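Local coordinates for protein F9 (Vaccinia virus, PDB 6CJ6) that takes part in the poxvirus entry-fusion complex, which fuses viral and cellular membranes and opens a pore that admits the virion core to the host cytoplasm, at residues V31-H36 / N53-N58; C47-T52 / L137-T142; D118-D123 / G143-N148. All coordinates share one frame; numbering follows the deposited sequence.

Interaction 1. Residues V31-H36 / N53-N58. With EDO (1,2-ethanediol), chain P.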
loop_
_atom_site.group_PDB
_atom_site.type_symbol
_atom_site.label_atom_id
_atom_site.label_comp_id
_atom_site.label_asym_id
_atom_site.label_seq_id
_atom_site.Cartn_x
_atom_site.Cartn_y
_atom_site.Cartn_z
ATOM N N VAL A 31 1.547 -8.652 -17.303
ATOM C CA VAL A 31 1.399 -8.052 -18.622
ATOM C C VAL A 31 2.491 -7.002 -18.764
ATOM O O VAL A 31 3.432 -6.960 -17.963
ATOM C CB VAL A 31 -0.004 -7.456 -18.843
ATOM C CG1 VAL A 31 -0.512 -7.828 -20.226
ATOM C CG2 VAL A 31 -0.966 -7.934 -17.769
ATOM N N THR A 32 2.382 -6.152 -19.780
ATOM C CA THR A 32 3.336 -5.063 -19.943
ATOM C C THR A 32 3.063 -4.013 -18.875
ATOM O O THR A 32 2.046 -3.314 -18.931
ATOM C CB THR A 32 3.206 -4.467 -21.341
ATOM N N CYS A 33 3.953 -3.919 -17.884
ATOM C CA CYS A 33 3.840 -2.881 -16.867
ATOM C C CYS A 33 3.897 -1.513 -17.533
ATOM O O CYS A 33 4.949 -1.102 -18.036
ATOM C CB CYS A 33 4.953 -3.005 -15.822
ATOM S SG CYS A 33 4.855 -4.459 -14.745
ATOM N N ALA A 34 2.764 -0.811 -17.557
ATOM C CA ALA A 34 2.707 0.491 -18.208
ATOM C C ALA A 34 3.495 1.551 -17.453
ATOM O O ALA A 34 3.883 2.561 -18.052
ATOM C CB ALA A 34 1.251 0.935 -18.362
ATOM N N ILE A 35 3.739 1.346 -16.160
ATOM C CA ILE A 35 4.444 2.312 -15.330
ATOM C C ILE A 35 5.371 1.554 -14.389
ATOM O O ILE A 35 5.144 0.384 -14.068
ATOM C CB ILE A 35 3.460 3.229 -14.559
ATOM C CG1 ILE A 35 4.092 4.596 -14.292
ATOM C CG2 ILE A 35 3.025 2.583 -13.254
ATOM C CD1 ILE A 35 3.166 5.577 -13.609
ATOM N N HIS A 36 6.435 2.228 -13.957
ATOM C CA HIS A 36 7.409 1.647 -13.045
ATOM C C HIS A 36 7.722 2.631 -11.928
ATOM O O HIS A 36 7.607 3.848 -12.097
ATOM C CB HIS A 36 8.707 1.275 -13.766
ATOM C CG HIS A 36 8.554 0.152 -14.741
ATOM N ND1 HIS A 36 8.174 0.350 -16.051
ATOM C CD2 HIS A 36 8.720 -1.184 -14.595
ATOM C CE1 HIS A 36 8.118 -0.815 -16.672
ATOM N NE2 HIS A 36 8.444 -1.762 -15.810
ATOM N N ASN A 53 7.958 -5.520 -8.716
ATOM C CA ASN A 53 6.938 -5.304 -9.728
ATOM C C ASN A 53 6.039 -6.529 -9.806
ATOM O O ASN A 53 6.513 -7.668 -9.763
ATOM C CB ASN A 53 7.570 -5.030 -11.093
ATOM C CG ASN A 53 8.334 -3.721 -11.127
ATOM O OD1 ASN A 53 7.774 -2.670 -11.437
ATOM N ND2 ASN A 53 9.619 -3.780 -10.805
ATOM N N LYS A 54 4.736 -6.284 -9.904
ATOM C CA LYS A 54 3.745 -7.347 -9.987
ATOM C C LYS A 54 2.498 -6.772 -10.637
ATOM O O LYS A 54 1.410 -6.796 -10.051
ATOM C CB LYS A 54 3.422 -7.882 -8.590
ATOM C CG LYS A 54 3.349 -9.398 -8.496
ATOM C CD LYS A 54 3.199 -9.869 -7.051
ATOM C CE LYS A 54 4.534 -9.920 -6.312
ATOM N NZ LYS A 54 5.079 -8.578 -5.953
ATOM N N CYS A 55 2.652 -6.241 -11.844
ATOM C CA CYS A 55 1.590 -5.473 -12.467
ATOM C C CYS A 55 0.510 -6.381 -13.037
ATOM O O CYS A 55 0.717 -7.572 -13.283
ATOM C CB CYS A 55 2.146 -4.572 -13.563
ATOM S SG CYS A 55 3.751 -3.879 -13.158
ATOM N N MET A 56 -0.662 -5.791 -13.254
ATOM C CA MET A 56 -1.825 -6.528 -13.711
ATOM C C MET A 56 -2.608 -5.680 -14.702
ATOM O O MET A 56 -2.221 -4.557 -15.042
ATOM C CB MET A 56 -2.681 -6.999 -12.531
ATOM C CG MET A 56 -2.607 -6.099 -11.318
ATOM S SD MET A 56 -3.132 -7.001 -9.857
ATOM C CE MET A 56 -2.055 -8.429 -9.960
ATOM N N SER A 57 -3.733 -6.233 -15.156
ATOM C CA SER A 57 -4.442 -5.665 -16.296
ATOM C C SER A 57 -5.071 -4.318 -15.961
ATOM O O SER A 57 -4.991 -3.378 -16.761
ATOM C CB SER A 57 -5.493 -6.653 -16.800
ATOM O OG SER A 57 -6.108 -7.337 -15.721
ATOM N N ASN A 58 -5.696 -4.195 -14.791
ATOM C CA ASN A 58 -6.490 -3.011 -14.503
ATOM C C ASN A 58 -6.384 -2.616 -13.036
ATOM O O ASN A 58 -6.122 -3.445 -12.163
ATOM C CB ASN A 58 -7.955 -3.215 -14.897
ATOM C CG ASN A 58 -8.503 -4.545 -14.435
ATOM O OD1 ASN A 58 -8.109 -5.064 -13.393
ATOM N ND2 ASN A 58 -9.411 -5.115 -15.219
HETATM C C1 EDO P . 7.794 -6.598 -15.650
HETATM O O1 EDO P . 7.378 -7.272 -14.457
HETATM C C2 EDO P . 7.875 -5.100 -15.386
HETATM O O2 EDO P . 8.518 -4.454 -16.491
#
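V31 meets the second segment with one methyl: V31 CG2 lies 4.1 Å from M56 C and about as far from the backbone N of S57. A branched apolar side chain suits this light van der Waals contact with main chain, made at the protein surface. C33 carries the real link. Its SG is bonded to C55 SG at 2.0 Å, with a torsion of 100° about the S-S bond, close to the relaxed right angle. In both cysteines SG stands anti to the carbonyl carbon, beside its own backbone N, and the two sulfurs meet between the two segments.

The bond staples two irregular loops, one leading from helix 10-24 into strand 36-41, the other from strand 47-53 into helix 59-74, and closes a covalent loop that contains strands 36-41, 43-44 and 47-53. It is one of three disulfides in this domain of the L1/F9 family.

Farther along, H36 presents CD2 to N53 OD1 at 3.6 Å; the ring and amide planes are 63° apart and the side chains cross at about a right angle. The main polar partner of that OD1 is N141 ND2. H36 NE2 instead shares a nearly straight 2.8 Å hydrogen bond with O2 of a 1,2-ethanediol, probably from the crystallisation liquor; this oxygen sits at the ring edge, near its plane.

Interaction 2. Residues C47-T52 / L137-T142; sequences CALRIT and LQIVNT. With PDO (1,3-propandiol), chain B; MOH (methanol), chain C.
Five backbone hydrogen bonds join A48, R50 and T52 to L137, I139 and N141. The amide of L137 gives a 2.7 Å bond to A48 O, received almost end-on by the carbonyl (176° at the oxygen). R50 uses both of its backbone groups: its N donates to L137 O over a longer 3.2 Å, from above the carbonyl plane, and its O accepts from I139 N at 2.8 Å. T52 repeats the pattern with I139 O and N141 N. Bonding of one residue's N and O to two partner residues two apart, as R50 does with L137 and I139, marks parallel strands, whose short axes lie 19° apart. CA-H...O contacts fill in between, among them I51 CA to I139 O at 3.3 Å.

On the face of L49, L137, I51 and I139, the packing is aliphatic. L49 CD2 rests 3.9 Å from L137 CB and 3.7 Å from I139 CD1, its side chain crossing that of I139 obliquely; beta-branched I51 and I139 suit the extended backbone. On the face of R50, Q138, T52 and V140, the R50 CB and Q138 CG methylenes touch at 3.7 Å. T52 OG1, set between the backbone N and carbonyl carbon (chi1 57°), lies beside V140 CB and makes a weak hydrogen bond to O1 of a 1,3-propanediol that also bonds K54 NZ.

Strand 133-141 is central in its small sheet, between strands 5-6 and 47-53. L49, L137 and I139 pack against strand 119-127, Q138 lies on helix 10-24, and V140 meets L151 of helix 145-158.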
loop_
_atom_site.group_PDB
_atom_site.type_symbol
_atom_site.label_atom_id
_atom_site.label_comp_id
_atom_site.label_asym_id
_atom_site.label_seq_id
_atom_site.Cartn_x
_atom_site.Cartn_y
_atom_site.Cartn_z
ATOM N N CYS A 47 15.584 2.116 7.593
ATOM C CA CYS A 47 14.543 1.673 6.678
ATOM C C CYS A 47 15.011 0.465 5.877
ATOM O O CYS A 47 16.138 0.443 5.369
ATOM C CB CYS A 47 14.165 2.802 5.721
ATOM S SG CYS A 47 12.662 2.479 4.786
ATOM N N ALA A 48 14.138 -0.530 5.762
ATOM C CA ALA A 48 14.331 -1.668 4.871
ATOM C C ALA A 48 13.226 -1.614 3.825
ATOM O O ALA A 48 12.054 -1.851 4.140
ATOM C CB ALA A 48 14.290 -2.982 5.648
ATOM N N LEU A 49 13.593 -1.286 2.590
ATOM C CA LEU A 49 12.645 -1.211 1.490
ATOM C C LEU A 49 12.748 -2.462 0.631
ATOM O O LEU A 49 13.849 -2.941 0.342
ATOM C CB LEU A 49 12.911 0.025 0.627
ATOM C CG LEU A 49 12.299 1.351 1.074
ATOM C CD1 LEU A 49 12.825 2.489 0.222
ATOM C CD2 LEU A 49 10.782 1.286 0.987
ATOM N N ARG A 50 11.594 -2.991 0.229
ATOM C CA ARG A 50 11.508 -4.138 -0.673
ATOM C C ARG A 50 10.623 -3.724 -1.845
ATOM O O ARG A 50 9.394 -3.708 -1.729
ATOM C CB ARG A 50 10.942 -5.359 0.044
ATOM C CG ARG A 50 11.990 -6.227 0.717
ATOM C CD ARG A 50 12.430 -7.367 -0.190
ATOM N NE ARG A 50 13.528 -8.136 0.391
ATOM C CZ ARG A 50 13.833 -9.384 0.052
ATOM N NH1 ARG A 50 13.113 -10.022 -0.861
ATOM N NH2 ARG A 50 14.851 -10.001 0.636
ATOM N N ILE A 51 11.245 -3.388 -2.971
ATOM C CA ILE A 51 10.536 -2.898 -4.146
ATOM C C ILE A 51 10.439 -4.036 -5.151
ATOM O O ILE A 51 11.456 -4.628 -5.530
ATOM C CB ILE A 51 11.242 -1.676 -4.753
ATOM C CG1 ILE A 51 11.515 -0.637 -3.664
ATOM C CG2 ILE A 51 10.398 -1.077 -5.872
ATOM C CD1 ILE A 51 12.521 0.416 -4.059
ATOM N N THR A 52 9.213 -4.350 -5.572
ATOM C CA THR A 52 8.957 -5.421 -6.523
ATOM C C THR A 52 7.886 -4.977 -7.507
ATOM O O THR A 52 7.013 -4.168 -7.180
ATOM C CB THR A 52 8.450 -6.688 -5.822
ATOM O OG1 THR A 52 7.269 -6.373 -5.070
ATOM C CG2 THR A 52 9.515 -7.258 -4.893
ATOM N N LEU A 137 9.417 -2.321 4.660
ATOM C CA LEU A 137 8.370 -1.603 3.929
ATOM C C LEU A 137 8.340 -2.152 2.502
ATOM O O LEU A 137 9.037 -1.651 1.617
ATOM C CB LEU A 137 8.638 -0.106 3.956
ATOM C CG LEU A 137 7.416 0.804 4.002
ATOM C CD1 LEU A 137 6.526 0.395 5.155
ATOM C CD2 LEU A 137 7.846 2.251 4.148
ATOM N N GLN A 138 7.530 -3.185 2.287
ATOM C CA GLN A 138 7.399 -3.799 0.971
ATOM C C GLN A 138 6.508 -2.934 0.089
ATOM O O GLN A 138 5.324 -2.746 0.386
ATOM C CB GLN A 138 6.811 -5.198 1.112
ATOM C CG GLN A 138 7.748 -6.185 1.771
ATOM C CD GLN A 138 7.012 -7.267 2.521
ATOM O OE1 GLN A 138 6.592 -7.071 3.663
ATOM N NE2 GLN A 138 6.846 -8.420 1.883
ATOM N N ILE A 139 7.074 -2.411 -0.995
ATOM C CA ILE A 139 6.358 -1.570 -1.947
ATOM C C ILE A 139 6.253 -2.341 -3.256
ATOM O O ILE A 139 7.274 -2.719 -3.846
ATOM C CB ILE A 139 7.054 -0.212 -2.144
ATOM C CG1 ILE A 139 6.633 0.777 -1.054
ATOM C CG2 ILE A 139 6.729 0.374 -3.505
ATOM C CD1 ILE A 139 7.249 0.527 0.296
ATOM N N VAL A 140 5.025 -2.582 -3.709
ATOM C CA VAL A 140 4.775 -3.365 -4.914
ATOM C C VAL A 140 4.193 -2.457 -5.988
ATOM O O VAL A 140 3.212 -1.742 -5.748
ATOM C CB VAL A 140 3.870 -4.580 -4.634
ATOM C CG1 VAL A 140 2.606 -4.164 -3.902
ATOM C CG2 VAL A 140 3.531 -5.300 -5.931
ATOM N N ASN A 141 4.811 -2.474 -7.166
ATOM C CA ASN A 141 4.311 -1.743 -8.322
ATOM C C ASN A 141 3.337 -2.636 -9.078
ATOM O O ASN A 141 3.696 -3.749 -9.476
ATOM C CB ASN A 141 5.465 -1.364 -9.248
ATOM C CG ASN A 141 4.985 -0.728 -10.540
ATOM O OD1 ASN A 141 4.018 0.035 -10.543
ATOM N ND2 ASN A 141 5.646 -1.053 -11.647
ATOM N N THR A 142 2.112 -2.154 -9.285
ATOM C CA THR A 142 1.150 -2.870 -10.113
ATOM C C THR A 142 0.975 -2.243 -11.490
ATOM O O THR A 142 -0.036 -2.495 -12.153
ATOM C CB THR A 142 -0.197 -3.030 -9.409
ATOM O OG1 THR A 142 -0.676 -1.749 -8.978
ATOM C CG2 THR A 142 -0.069 -3.990 -8.230
HETATM C C1 PDO B . 7.368 -10.453 -2.851
HETATM O O1 PDO B . 7.054 -9.289 -3.475
HETATM C C2 PDO B . 6.506 -11.609 -3.112
HETATM C C3 PDO B . 5.802 -12.111 -1.902
HETATM O O3 PDO B . 6.793 -12.517 -1.083
HETATM C C MOH C . -0.952 -1.595 -5.994
HETATM O O MOH C . 0.091 -0.663 -6.196
#

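Interaction 3. Residues D118-D123 / G143-N148. Unlike the reference sequence in segment 143-148: A147 (reference Arg). With MOH (methanol), chain C.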
loop_
_atom_site.group_PDB
_atom_site.type_symbol
_atom_site.label_atom_id
_atom_site.label_comp_id
_atom_site.label_asym_id
_atom_site.label_seq_id
_atom_site.Cartn_x
_atom_site.Cartn_y
_atom_site.Cartn_z
ATOM N N ASP A 118 6.300 7.203 -17.988
ATOM C CA ASP A 118 6.343 5.819 -17.530
ATOM C C ASP A 118 6.948 5.636 -16.143
ATOM O O ASP A 118 6.951 4.506 -15.645
ATOM C CB ASP A 118 7.149 4.972 -18.519
ATOM C CG ASP A 118 6.509 4.903 -19.892
ATOM O OD1 ASP A 118 6.690 5.850 -20.686
ATOM O OD2 ASP A 118 5.827 3.896 -20.175
ATOM N N ILE A 119 7.475 6.685 -15.520
ATOM C CA ILE A 119 8.145 6.575 -14.227
ATOM C C ILE A 119 7.296 7.275 -13.177
ATOM O O ILE A 119 6.823 8.396 -13.397
ATOM C CB ILE A 119 9.582 7.132 -14.274
ATOM C CG1 ILE A 119 10.586 6.016 -14.579
ATOM C CG2 ILE A 119 9.967 7.786 -12.958
ATOM C CD1 ILE A 119 10.300 5.244 -15.844
ATOM N N GLN A 120 7.099 6.609 -12.040
ATOM C CA GLN A 120 6.290 7.129 -10.946
ATOM C C GLN A 120 7.164 7.333 -9.718
ATOM O O GLN A 120 7.983 6.472 -9.382
ATOM C CB GLN A 120 5.139 6.167 -10.621
ATOM C CG GLN A 120 4.311 6.544 -9.397
ATOM C CD GLN A 120 2.872 6.077 -9.503
ATOM O OE1 GLN A 120 2.581 5.081 -10.163
ATOM N NE2 GLN A 120 1.960 6.807 -8.863
ATOM N N LYS A 121 6.995 8.479 -9.061
ATOM C CA LYS A 121 7.587 8.726 -7.754
ATOM C C LYS A 121 6.612 8.251 -6.685
ATOM O O LYS A 121 5.395 8.388 -6.837
ATOM C CB LYS A 121 7.860 10.222 -7.575
ATOM C CG LYS A 121 8.418 10.613 -6.212
ATOM C CD LYS A 121 7.410 11.410 -5.389
ATOM C CE LYS A 121 7.110 12.755 -6.031
ATOM N NZ LYS A 121 6.143 13.557 -5.234
ATOM N N LEU A 122 7.147 7.679 -5.608
ATOM C CA LEU A 122 6.327 7.168 -4.518
ATOM C C LEU A 122 6.840 7.709 -3.191
ATOM O O LEU A 122 8.033 7.596 -2.890
ATOM C CB LEU A 122 6.327 5.636 -4.503
ATOM C CG LEU A 122 4.983 5.022 -4.106
ATOM C CD1 LEU A 122 3.881 5.589 -4.984
ATOM C CD2 LEU A 122 5.020 3.511 -4.216
ATOM N N ASP A 123 5.936 8.288 -2.402
ATOM C CA ASP A 123 6.262 8.888 -1.111
ATOM C C ASP A 123 5.834 7.913 -0.017
ATOM O O ASP A 123 4.643 7.623 0.131
ATOM C CB ASP A 123 5.539 10.227 -0.967
ATOM C CG ASP A 123 5.889 10.961 0.318
ATOM O OD1 ASP A 123 6.691 10.441 1.121
ATOM O OD2 ASP A 123 5.355 12.071 0.524
ATOM N N GLY A 143 1.939 -1.444 -11.941
ATOM C CA GLY A 143 1.892 -0.909 -13.285
ATOM C C GLY A 143 0.757 0.045 -13.558
ATOM O O GLY A 143 0.408 0.264 -14.720
ATOM N N SER A 144 0.165 0.620 -12.519
ATOM C CA SER A 144 -0.872 1.629 -12.664
ATOM C C SER A 144 -0.529 2.800 -11.763
ATOM O O SER A 144 -0.204 2.606 -10.588
ATOM C CB SER A 144 -2.236 1.065 -12.273
ATOM O OG SER A 144 -3.141 2.102 -11.970
ATOM N N ALA A 145 -0.593 4.011 -12.314
ATOM C CA ALA A 145 -0.344 5.195 -11.501
ATOM C C ALA A 145 -1.416 5.362 -10.433
ATOM O O ALA A 145 -1.120 5.772 -9.304
ATOM C CB ALA A 145 -0.263 6.437 -12.388
ATOM N N GLU A 146 -2.669 5.044 -10.763
ATOM C CA GLU A 146 -3.742 5.230 -9.791
ATOM C C GLU A 146 -3.680 4.182 -8.686
ATOM O O GLU A 146 -3.930 4.493 -7.515
ATOM C CB GLU A 146 -5.115 5.266 -10.477
ATOM C CG GLU A 146 -5.270 4.352 -11.683
ATOM C CD GLU A 146 -4.687 4.943 -12.962
ATOM O OE1 GLU A 146 -5.189 5.987 -13.428
ATOM O OE2 GLU A 146 -3.718 4.366 -13.494
ATOM N N ALA A 147 -3.332 2.939 -9.031
ATOM C CA ALA A 147 -3.196 1.909 -8.003
ATOM C C ALA A 147 -1.982 2.164 -7.118
ATOM O O ALA A 147 -2.050 1.974 -5.899
ATOM C CB ALA A 147 -3.127 0.521 -8.640
ATOM N N ASN A 148 -0.861 2.586 -7.711
ATOM C CA ASN A 148 0.300 2.958 -6.906
ATOM C C ASN A 148 -0.035 4.109 -5.964
ATOM O O ASN A 148 0.476 4.170 -4.839
ATOM C CB ASN A 148 1.474 3.342 -7.806
ATOM C CG ASN A 148 2.107 2.147 -8.495
ATOM O OD1 ASN A 148 1.897 1.000 -8.102
ATOM N ND2 ASN A 148 2.907 2.417 -9.519
HETATM C C MOH C . -0.952 -1.595 -5.994
HETATM O O MOH C . 0.091 -0.663 -6.196
#
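Q120 and N148 bring their amides together where strand 119-127 passes the first turn of helix 145-158. N148 ND2 donates to Q120 OE1 at 2.8 Å; the acceptor lies near the plane of the N148 amide, but the donor stands above the carbonyl plane of Q120, with the two amide planes 56° apart. Q120 NE2 donates in turn to A145 O over 3.3 Å, nearly straight (171°) and onto an in-plane lone pair. Gripped at both ends, the Q120 amide is fixed in its rotation. With CG anti to the backbone N (chi1 174°) and an extended chain, glutamine has the length to span this gap, and OE1 also packs against N148 CB. N148 ND2 has a second acceptor in N141 OD1, so both its hydrogens can be used, while N148 OD1 takes a weak bond from T142 N.

The contact thins toward L122, whose CD1 merely touches N148 O at 3.7 Å. It is also looser at the partly exposed helix start, where S144 and E146 lie apart from the strand. There S144 OG accepts from A147 N at 3.1 Å and donates to E146 OE2. A147 is arginine in the reference sequence. Serine, a compact hydroxyl, suits this N-cap, and the whole is a helix N-terminus docked on a strand by side-chain amides, beside the pocket where Q120 and K121 meet 2-(2-methoxyethoxy)ethanol.

In the fold
All three interactions converge on N141, at the end of the strand pair of interaction 2. Its ND2 reaches N53 OD1 of interaction 1 at 2.7 Å, and its OD1 reaches N148 ND2 of interaction 3 at 2.8 Å, so one buried amide ties the disulfide loops to the helix start. Interactions 1 and 3, with centres 10 Å apart, are also joined by backbone: H36 O to Q120 N at 2.8 Å and H36 N to D118 O at 2.9 Å. Between interactions 2 and 3, I139 CG2 packs 3.6 Å from L122 CD2, and a methanol touches both. Q120 also lines the 2-(2-methoxyethoxy)ethanol pocket with Y110, N114 and K121, which places that pocket next to interaction 1.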